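Local coordinates for protein angel homolog 2 (Homo sapiens, PDB 6RW0) that removes 2',3'-cyclic phosphates as a phosphatase of the CCR4 deadenylase family and probably binds mRNA 3'-untranslated regions, at residues A[204-209]-A[237-242]; A[156-161]-A[194-199]. All blocks are in the same frame, centred on the assembly; numbering follows the deposited sequence.

Interaction 1. Residues A[204-209]-A[237-242]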
# COMPACT_ATOMS: atom_id res chain seq x y z
N ASP A 204 10.15 8.52 11.81
CA ASP A 204 9.26 8.82 12.96
C ASP A 204 7.85 9.09 12.42
O ASP A 204 6.92 8.54 12.94
CB ASP A 204 9.81 10.01 13.75
CG ASP A 204 10.12 11.27 12.97
OD1 ASP A 204 10.42 11.18 11.80
OD2 ASP A 204 10.05 12.31 13.57
N ILE A 205 7.72 9.89 11.38
CA ILE A 205 6.40 10.12 10.79
C ILE A 205 5.87 8.84 10.16
O ILE A 205 4.70 8.49 10.35
CB ILE A 205 6.43 11.30 9.80
CG1 ILE A 205 6.87 12.58 10.50
CG2 ILE A 205 5.03 11.44 9.19
CD1 ILE A 205 7.00 13.73 9.57
N LYS A 206 6.71 8.12 9.42
CA LYS A 206 6.25 6.89 8.76
C LYS A 206 5.67 5.90 9.76
O LYS A 206 4.61 5.31 9.51
CB LYS A 206 7.39 6.21 8.02
CG LYS A 206 7.70 6.71 6.65
CD LYS A 206 8.42 5.57 5.93
CE LYS A 206 8.46 5.78 4.44
NZ LYS A 206 9.38 6.84 4.04
N LEU A 207 6.40 5.62 10.85
CA LEU A 207 5.92 4.64 11.83
C LEU A 207 4.64 5.12 12.50
O LEU A 207 3.75 4.31 12.80
CB LEU A 207 6.98 4.36 12.90
CG LEU A 207 8.06 3.39 12.42
CD1 LEU A 207 9.20 3.38 13.41
CD2 LEU A 207 7.51 1.99 12.22
N THR A 208 4.50 6.43 12.72
CA THR A 208 3.29 6.94 13.35
C THR A 208 2.11 6.85 12.40
O THR A 208 1.00 6.49 12.82
CB THR A 208 3.52 8.37 13.84
OG1 THR A 208 4.66 8.42 14.71
CG2 THR A 208 2.34 8.88 14.64
N GLN A 209 2.32 7.18 11.12
CA GLN A 209 1.27 6.98 10.12
C GLN A 209 0.84 5.52 10.05
O GLN A 209 -0.35 5.21 10.05
CB GLN A 209 1.77 7.47 8.75
CG GLN A 209 2.00 8.97 8.68
CD GLN A 209 2.34 9.46 7.29
OE1 GLN A 209 2.75 8.69 6.42
NE2 GLN A 209 2.20 10.77 7.08
N PHE A 237 4.15 1.69 0.89
CA PHE A 237 4.66 1.97 2.23
C PHE A 237 5.97 2.74 2.20
O PHE A 237 6.47 3.12 3.27
CB PHE A 237 4.78 0.67 3.04
CG PHE A 237 3.45 0.05 3.38
CD1 PHE A 237 2.72 -0.63 2.42
CD2 PHE A 237 2.91 0.19 4.65
CE1 PHE A 237 1.48 -1.16 2.71
CE2 PHE A 237 1.67 -0.35 4.95
CZ PHE A 237 0.96 -1.02 3.98
N ASN A 238 6.51 3.00 1.02
CA ASN A 238 7.78 3.73 0.87
C ASN A 238 8.84 3.16 1.80
O ASN A 238 9.66 3.89 2.37
CB ASN A 238 7.57 5.23 1.04
CG ASN A 238 7.20 5.91 -0.26
OD1 ASN A 238 7.83 5.68 -1.29
ND2 ASN A 238 6.16 6.72 -0.23
N SER A 239 8.82 1.84 1.95
CA SER A 239 9.74 1.14 2.83
C SER A 239 10.05 -0.19 2.16
O SER A 239 9.18 -0.77 1.51
CB SER A 239 9.09 0.84 4.18
OG SER A 239 8.70 2.04 4.83
N VAL A 240 11.29 -0.65 2.33
CA VAL A 240 11.77 -1.81 1.57
C VAL A 240 11.76 -3.10 2.38
O VAL A 240 11.67 -3.08 3.62
CB VAL A 240 13.17 -1.55 0.98
CG1 VAL A 240 13.18 -0.26 0.16
CG2 VAL A 240 14.21 -1.52 2.08
N PRO A 241 11.83 -4.25 1.71
CA PRO A 241 11.81 -5.52 2.44
C PRO A 241 12.95 -5.62 3.44
O PRO A 241 14.09 -5.24 3.16
CB PRO A 241 11.92 -6.57 1.33
CG PRO A 241 11.28 -5.87 0.13
CD PRO A 241 11.79 -4.46 0.25
N GLY A 242 12.62 -6.13 4.62
CA GLY A 242 13.60 -6.30 5.67
C GLY A 242 13.90 -5.05 6.45
O GLY A 242 14.67 -5.11 7.42
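Lys206 reaches out of helix 203-220 and lays the end of its chain against the backbone of Phe237 and Asn238. Its CE is the main point of touch, 3.0 Å from Asn238 O and 3.5 Å from Phe237 O. The approach to Asn238 O is tight; a carbon next to the ammonium is polarised and probably makes a weak C-H...O contact here. The same CE meets Asn238 CB at 3.6 Å, where the two side chains cross at about a right angle. One carbon back, Lys206 CD packs on Ser239 OG at 3.7 Å. Asn238 O lies alongside CE, so Lys206 NZ, 3.4 Å from Asn238 O, has a poor angle and is not bonded to it. The chain bends at its last torsion (chi4 72°), and NZ meets three other oxygens: Gln267 OE1, Leu197 O and Tyr198 O. The loop 237-242 follows strand 231-236 of the DNase I-like fold and lies near the bound magnesium ion. Cut back to an alanine, this lysine position would probably leave the three oxygens without their common donor and open a gap beside the Phe237-Asn238 backbone. Within the loop, Ser239 OG donates to Phe237 O over 2.9 Å, coming from above the carbonyl plane. Asn238 ties the loop to its surroundings, ND2 to Leu196 O and N to Asp236 OD1. Leu245 of helix 244-251 touches both Lys206 and Ser239.

Interaction 2. Residues A[156-161]-A[194-199]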
# COMPACT_ATOMS: atom_id res chain seq x y z
N VAL A 156 -8.81 7.59 6.97
CA VAL A 156 -7.80 7.94 7.95
C VAL A 156 -7.02 9.13 7.41
O VAL A 156 -6.48 9.07 6.30
CB VAL A 156 -6.84 6.76 8.21
CG1 VAL A 156 -5.91 7.07 9.35
CG2 VAL A 156 -7.61 5.47 8.50
N GLU A 157 -6.95 10.21 8.19
CA GLU A 157 -6.10 11.35 7.87
C GLU A 157 -4.89 11.32 8.80
O GLU A 157 -5.05 11.35 10.03
CB GLU A 157 -6.85 12.67 8.05
CG GLU A 157 -7.93 12.87 7.02
CD GLU A 157 -8.70 14.17 7.16
OE1 GLU A 157 -8.53 14.90 8.17
OE2 GLU A 157 -9.49 14.45 6.23
N PHE A 158 -3.69 11.27 8.23
CA PHE A 158 -2.50 11.26 9.08
C PHE A 158 -2.11 12.67 9.53
O PHE A 158 -1.33 12.79 10.49
CB PHE A 158 -1.32 10.58 8.39
CG PHE A 158 -1.58 9.14 7.97
CD1 PHE A 158 -2.27 8.26 8.79
CD2 PHE A 158 -1.11 8.68 6.76
CE1 PHE A 158 -2.49 6.94 8.39
CE2 PHE A 158 -1.33 7.38 6.37
CZ PHE A 158 -2.03 6.51 7.18
N PHE A 159 -2.66 13.68 8.91
CA PHE A 159 -2.37 15.07 9.31
C PHE A 159 -3.14 15.39 10.60
O PHE A 159 -4.35 15.28 10.59
CB PHE A 159 -2.79 16.06 8.23
CG PHE A 159 -2.57 17.49 8.63
CD1 PHE A 159 -1.30 17.98 8.80
CD2 PHE A 159 -3.64 18.32 8.90
CE1 PHE A 159 -1.10 19.28 9.20
CE2 PHE A 159 -3.43 19.63 9.29
CZ PHE A 159 -2.16 20.10 9.46
N ARG A 160 -2.45 15.77 11.67
CA ARG A 160 -3.11 16.22 12.91
C ARG A 160 -2.65 17.65 13.17
O ARG A 160 -1.53 17.82 13.53
CB ARG A 160 -2.76 15.29 14.07
CG ARG A 160 -3.50 13.97 14.06
CD ARG A 160 -4.94 14.12 14.49
NE ARG A 160 -5.05 14.55 15.87
CZ ARG A 160 -5.26 13.76 16.91
NH1 ARG A 160 -5.45 12.46 16.73
NH2 ARG A 160 -5.22 14.24 18.13
N PRO A 161 -3.51 18.67 13.11
CA PRO A 161 -3.05 20.02 13.32
C PRO A 161 -2.61 20.24 14.78
O PRO A 161 -1.90 21.14 14.99
CB PRO A 161 -4.24 20.90 12.94
CG PRO A 161 -5.43 20.02 13.08
CD PRO A 161 -4.94 18.59 12.89
N THR A 194 -3.15 2.41 1.87
CA THR A 194 -2.49 3.65 2.26
C THR A 194 -1.36 3.95 1.31
O THR A 194 -0.93 3.11 0.51
CB THR A 194 -2.00 3.58 3.71
OG1 THR A 194 -1.63 4.89 4.17
CG2 THR A 194 -0.77 2.69 3.86
N HIS A 195 -0.84 5.17 1.44
CA HIS A 195 0.36 5.63 0.76
C HIS A 195 1.10 6.45 1.81
O HIS A 195 0.69 7.57 2.13
CB HIS A 195 0.00 6.44 -0.48
CG HIS A 195 1.17 6.77 -1.35
ND1 HIS A 195 1.05 7.47 -2.52
CD2 HIS A 195 2.49 6.49 -1.21
CE1 HIS A 195 2.24 7.63 -3.07
NE2 HIS A 195 3.14 7.03 -2.30
N LEU A 196 2.15 5.87 2.39
CA LEU A 196 2.88 6.54 3.46
C LEU A 196 3.82 7.61 2.92
O LEU A 196 4.22 7.59 1.75
CB LEU A 196 3.69 5.54 4.29
CG LEU A 196 2.92 4.42 4.99
CD1 LEU A 196 3.86 3.64 5.90
CD2 LEU A 196 1.73 4.96 5.77
N LEU A 197 4.18 8.55 3.79
CA LEU A 197 5.13 9.61 3.48
C LEU A 197 6.36 9.09 2.76
O LEU A 197 6.98 8.12 3.19
CB LEU A 197 5.57 10.23 4.81
CG LEU A 197 6.60 11.35 4.72
CD1 LEU A 197 5.99 12.51 3.96
CD2 LEU A 197 7.05 11.77 6.08
N TYR A 198 6.78 9.77 1.69
CA TYR A 198 7.98 9.35 0.95
C TYR A 198 9.26 9.71 1.74
O TYR A 198 10.05 8.81 1.86
CB TYR A 198 8.03 10.02 -0.42
CG TYR A 198 9.39 9.90 -1.05
CD1 TYR A 198 9.85 8.69 -1.50
CD2 TYR A 198 10.25 10.98 -1.10
CE1 TYR A 198 11.12 8.54 -2.01
CE2 TYR A 198 11.52 10.85 -1.61
CZ TYR A 198 11.96 9.63 -2.07
OH TYR A 198 13.23 9.51 -2.56
N ASN A 199 9.36 10.94 2.24
CA ASN A 199 10.59 11.51 2.80
C ASN A 199 11.43 10.48 3.54
O ASN A 199 11.05 10.03 4.63
CB ASN A 199 10.18 12.67 3.71
CG ASN A 199 11.33 13.58 4.06
OD1 ASN A 199 12.31 13.15 4.66
ND2 ASN A 199 11.21 14.86 3.70
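Phe158 meets Thr194 and Leu196 with the CE2-CZ rim of its ring, and the contact divides into a hydroxyl at the ring edge and an apolar approach. At the edge, Thr194 OG1 lies near the ring plane, 3.3 Å from Phe158 CE2 and 3.4 Å from Phe158 CZ. The hydroxyl thus faces the rim of the ring, and the two side chains cross at about a right angle. OG1 is set anti to the Thr194 backbone N (chi1 -167°), which carries it to the phenyl ring. OG1 gives its hydrogen to Val171 O, which satisfies this buried hydroxyl. The apolar part is a single approach, Leu196 CD2 to Phe158 CE2 at 3.9 Å. The methyl comes in obliquely to the ring. Backbone bonds fix the surroundings: Phe158 pairs with Asn170, and Thr194 with Cys234 and Asp236. Strand 171-179 runs antiparallel to both 148-157 and 189-195 and lies between them in the sheet. Phe158 follows the end of one outer strand of this trio and reaches across to the end of the other. Helix 203-220 packs alongside, with Gln209 on Phe158 and Leu213 on Thr194.

The two contacts meet at residues 196-198, their centres 11 Å apart. Interaction 2 uses the side chain of Leu196, while its carbonyl O takes Asn238 ND2 of interaction 1 at 2.9 Å. Helix 203-220 supplies the other ties. Gln209 OE1 lies 3.0 Å from Leu197 N, a probable hydrogen bond, and Lys206 NZ lies 2.9 Å from Leu197 O and 3.0 Å from Tyr198 O. Residues 196-198 are therefore held between the helix and the loop 237-242. Interaction 1 is nearer the metal: Asn238 has its side chain about 7 Å from the magnesium ion, against about 12 Å for Leu196. Neither contact touches the metal; interaction 1 is linked to interaction 2 through 196-198.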